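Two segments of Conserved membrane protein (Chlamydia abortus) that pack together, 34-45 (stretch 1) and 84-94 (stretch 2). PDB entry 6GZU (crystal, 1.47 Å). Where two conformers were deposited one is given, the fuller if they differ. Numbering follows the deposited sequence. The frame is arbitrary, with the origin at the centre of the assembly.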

# COMPACT_ATOMS: atom_id res chain seq x y z
N HIS A 34 -7.34 12.57 4.36
CA HIS A 34 -7.29 12.56 2.89
C HIS A 34 -8.42 11.70 2.37
O HIS A 34 -8.32 10.48 2.31
CB HIS A 34 -5.94 11.99 2.43
CG HIS A 34 -4.77 12.82 2.87
ND1 HIS A 34 -4.45 14.02 2.27
CD2 HIS A 34 -3.86 12.63 3.86
CE1 HIS A 34 -3.39 14.54 2.87
NE2 HIS A 34 -3.01 13.71 3.84
N SER A 35 -9.53 12.34 2.03
CA SER A 35 -10.70 11.59 1.58
C SER A 35 -10.49 10.85 0.26
O SER A 35 -11.28 9.96 -0.07
CB SER A 35 -11.92 12.50 1.49
OG SER A 35 -11.74 13.50 0.51
N ASP A 36 -9.44 11.18 -0.49
CA ASP A 36 -9.11 10.53 -1.76
C ASP A 36 -8.34 9.23 -1.58
O ASP A 36 -8.03 8.55 -2.54
CB ASP A 36 -8.24 11.44 -2.61
CG ASP A 36 -9.00 12.56 -3.28
OD1 ASP A 36 -10.24 12.44 -3.44
OD2 ASP A 36 -8.35 13.55 -3.68
N LEU A 37 -7.95 8.91 -0.34
CA LEU A 37 -7.12 7.73 -0.11
C LEU A 37 -7.95 6.49 0.11
O LEU A 37 -8.77 6.46 1.04
CB LEU A 37 -6.27 7.95 1.13
CG LEU A 37 -5.38 6.79 1.57
CD1 LEU A 37 -4.27 6.57 0.54
CD2 LEU A 37 -4.76 7.01 2.99
N PHE A 38 -7.73 5.48 -0.72
CA PHE A 38 -8.28 4.16 -0.54
C PHE A 38 -7.33 3.32 0.33
O PHE A 38 -6.13 3.15 0.02
CB PHE A 38 -8.43 3.49 -1.89
CG PHE A 38 -8.91 2.08 -1.83
CD1 PHE A 38 -8.00 1.02 -1.75
CD2 PHE A 38 -10.26 1.79 -1.93
CE1 PHE A 38 -8.43 -0.28 -1.73
CE2 PHE A 38 -10.70 0.45 -1.90
CZ PHE A 38 -9.80 -0.57 -1.78
N VAL A 39 -7.87 2.75 1.40
CA VAL A 39 -7.14 1.82 2.26
C VAL A 39 -7.60 0.41 1.92
O VAL A 39 -8.80 0.13 1.92
CB VAL A 39 -7.49 2.13 3.70
CG1 VAL A 39 -6.77 1.11 4.67
CG2 VAL A 39 -7.13 3.60 4.01
N PRO A 40 -6.65 -0.47 1.55
CA PRO A 40 -6.98 -1.84 1.14
C PRO A 40 -7.29 -2.74 2.31
O PRO A 40 -7.44 -2.29 3.44
CB PRO A 40 -5.72 -2.31 0.40
CG PRO A 40 -4.60 -1.62 1.16
CD PRO A 40 -5.20 -0.21 1.49
N SER A 41 -7.38 -4.03 2.04
CA SER A 41 -7.88 -4.98 3.05
C SER A 41 -7.18 -4.85 4.38
O SER A 41 -5.95 -4.84 4.45
CB SER A 41 -7.65 -6.39 2.54
OG SER A 41 -7.90 -7.31 3.59
N LEU A 42 -7.96 -4.78 5.46
CA LEU A 42 -7.40 -4.75 6.81
C LEU A 42 -7.04 -6.15 7.29
O LEU A 42 -6.46 -6.32 8.37
CB LEU A 42 -8.39 -4.12 7.80
CG LEU A 42 -8.98 -2.76 7.43
CD1 LEU A 42 -9.85 -2.22 8.56
CD2 LEU A 42 -7.88 -1.74 7.08
N TYR A 43 -7.37 -7.16 6.48
CA TYR A 43 -7.22 -8.56 6.88
C TYR A 43 -6.02 -9.28 6.21
O TYR A 43 -5.33 -10.09 6.85
CB TYR A 43 -8.51 -9.30 6.56
CG TYR A 43 -8.56 -10.71 7.04
CD1 TYR A 43 -8.59 -10.99 8.39
CD2 TYR A 43 -8.63 -11.76 6.14
CE1 TYR A 43 -8.66 -12.31 8.85
CE2 TYR A 43 -8.69 -13.07 6.58
CZ TYR A 43 -8.71 -13.34 7.94
OH TYR A 43 -8.77 -14.64 8.38
N THR A 44 -5.78 -9.01 4.92
CA THR A 44 -4.74 -9.70 4.15
C THR A 44 -3.77 -8.69 3.55
O THR A 44 -4.16 -7.91 2.66
CB THR A 44 -5.37 -10.55 3.01
OG1 THR A 44 -6.36 -11.44 3.56
CG2 THR A 44 -4.30 -11.35 2.25
N PRO A 45 -2.50 -8.69 3.99
CA PRO A 45 -1.52 -7.81 3.31
C PRO A 45 -1.26 -8.33 1.90
O PRO A 45 -1.52 -9.50 1.63
CB PRO A 45 -0.20 -8.01 4.10
CG PRO A 45 -0.62 -8.81 5.33
CD PRO A 45 -1.89 -9.52 5.05
N TYR A 84 -17.04 -6.88 6.14
CA TYR A 84 -16.56 -6.28 7.37
C TYR A 84 -15.30 -6.92 7.89
O TYR A 84 -14.79 -6.52 8.93
CB TYR A 84 -17.68 -6.34 8.43
CG TYR A 84 -18.83 -5.49 8.05
CD1 TYR A 84 -18.85 -4.13 8.36
CD2 TYR A 84 -19.90 -6.02 7.38
CE1 TYR A 84 -19.92 -3.33 8.00
CE2 TYR A 84 -20.98 -5.25 7.03
CZ TYR A 84 -20.98 -3.92 7.32
OH TYR A 84 -22.07 -3.19 6.92
N GLN A 85 -14.75 -7.88 7.16
CA GLN A 85 -13.49 -8.49 7.52
C GLN A 85 -12.36 -7.77 6.82
O GLN A 85 -11.41 -7.32 7.45
CB GLN A 85 -13.49 -9.95 7.12
CG GLN A 85 -12.21 -10.67 7.45
CD GLN A 85 -12.35 -12.14 7.16
OE1 GLN A 85 -12.49 -12.54 6.00
NE2 GLN A 85 -12.36 -12.95 8.22
N ASP A 86 -12.47 -7.63 5.50
CA ASP A 86 -11.47 -6.86 4.75
C ASP A 86 -11.74 -5.36 4.71
O ASP A 86 -10.82 -4.56 4.76
CB ASP A 86 -11.40 -7.34 3.31
CG ASP A 86 -11.00 -8.78 3.19
OD1 ASP A 86 -9.78 -9.06 3.30
OD2 ASP A 86 -11.88 -9.63 2.92
N TYR A 87 -13.01 -4.99 4.55
CA TYR A 87 -13.36 -3.59 4.27
C TYR A 87 -14.44 -3.01 5.17
O TYR A 87 -15.38 -2.41 4.66
CB TYR A 87 -13.79 -3.40 2.79
CG TYR A 87 -12.81 -4.01 1.81
CD1 TYR A 87 -11.57 -3.43 1.58
CD2 TYR A 87 -13.14 -5.17 1.08
CE1 TYR A 87 -10.67 -4.01 0.69
CE2 TYR A 87 -12.24 -5.76 0.18
CZ TYR A 87 -11.01 -5.16 0.00
OH TYR A 87 -10.12 -5.74 -0.85
N PRO A 88 -14.30 -3.12 6.49
CA PRO A 88 -15.36 -2.52 7.31
C PRO A 88 -15.38 -0.99 7.15
O PRO A 88 -16.43 -0.37 7.32
CB PRO A 88 -14.94 -2.89 8.73
CG PRO A 88 -13.41 -3.10 8.64
CD PRO A 88 -13.20 -3.70 7.28
N HIS A 89 -14.23 -0.41 6.80
CA HIS A 89 -14.08 1.04 6.66
C HIS A 89 -14.70 1.55 5.35
O HIS A 89 -14.78 2.77 5.14
CB HIS A 89 -12.60 1.41 6.72
CG HIS A 89 -11.76 0.69 5.71
ND1 HIS A 89 -11.62 -0.68 5.71
CD2 HIS A 89 -11.04 1.16 4.67
CE1 HIS A 89 -10.84 -1.03 4.70
NE2 HIS A 89 -10.45 0.07 4.07
N LEU A 90 -15.10 0.64 4.45
CA LEU A 90 -15.73 1.03 3.18
C LEU A 90 -17.23 0.80 3.18
O LEU A 90 -17.91 1.15 2.21
CB LEU A 90 -15.13 0.26 2.00
CG LEU A 90 -13.63 0.52 1.79
CD1 LEU A 90 -13.09 -0.24 0.57
CD2 LEU A 90 -13.35 2.04 1.71
N ALA A 91 -17.76 0.23 4.26
CA ALA A 91 -19.20 -0.05 4.38
C ALA A 91 -20.07 1.19 4.08
O ALA A 91 -21.14 1.08 3.47
CB ALA A 91 -19.53 -0.62 5.75
N ASP A 92 -19.60 2.37 4.49
CA ASP A 92 -20.32 3.63 4.28
C ASP A 92 -19.65 4.59 3.27
O ASP A 92 -20.01 5.77 3.23
CB ASP A 92 -20.51 4.35 5.62
N ARG A 93 -18.71 4.11 2.46
CA ARG A 93 -18.07 4.93 1.42
C ARG A 93 -18.49 4.48 0.01
O ARG A 93 -18.83 3.32 -0.22
CB ARG A 93 -16.53 4.82 1.40
CG ARG A 93 -15.76 4.84 2.70
CD ARG A 93 -15.68 6.21 3.31
NE ARG A 93 -15.13 7.28 2.47
CZ ARG A 93 -13.85 7.64 2.45
NH1 ARG A 93 -12.93 6.99 3.17
NH2 ARG A 93 -13.47 8.67 1.70
N ASP A 94 -18.35 5.38 -0.94
CA ASP A 94 -18.41 4.98 -2.34
C ASP A 94 -17.04 4.50 -2.78
O ASP A 94 -16.12 5.32 -3.01
CB ASP A 94 -18.86 6.14 -3.21
CG ASP A 94 -18.76 5.83 -4.67
OD1 ASP A 94 -18.65 4.63 -5.03
OD2 ASP A 94 -18.80 6.78 -5.46
O HOH W 1 -10.30 8.27 2.61
O HOH W 2 -7.72 -4.54 -1.00
O HOH W 3 -8.60 -11.25 2.59

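The contact is anchored where the two stretches run closest, at Ser 41 and Asp 86. Ser 41 OG donates to Asp 86 OD1 at 2.6 Å and accepts from two backbone amides of its own loop, Tyr 43 N at 2.9 Å and Thr 44 N at 3.0 Å. One hydroxyl thus binds two amides of the loop that follows it and donates a hydrogen bond to a carboxylate across the interface. Beside it, Leu 42 N reaches Asp 86 O at 3.0 Å and a nearly straight 169°, so Asp 86 is held through both side chain and backbone.

The second anchor is more economical: His 89 NE2 donates to Val 39 O at 2.7 Å and 179°, in the plane of the imidazole, an aromatic side chain spanning a gap that the backbones leave wide. At the far end, Arg 93 NH2 makes only a weak bond to Ser 35 O, 3.1 Å at 130°; water 1, which accepts from Arg 93 NH1 at 3.0 Å, also lies within hydrogen-bonding reach of Leu 37 O and His 34 O.

Apolar groups pack to the two sides of the histidine bond. Leu 42 CD1 lies 3.7 Å from Pro 88 CG, and Phe 38 CE2 meets Leu 90 CD1 at 3.5 Å. On the exposed flank, Gln 85 CG sits over the Tyr 43 ring face, 3.7 Å from Tyr 43 CG, using aliphatic carbon as packing.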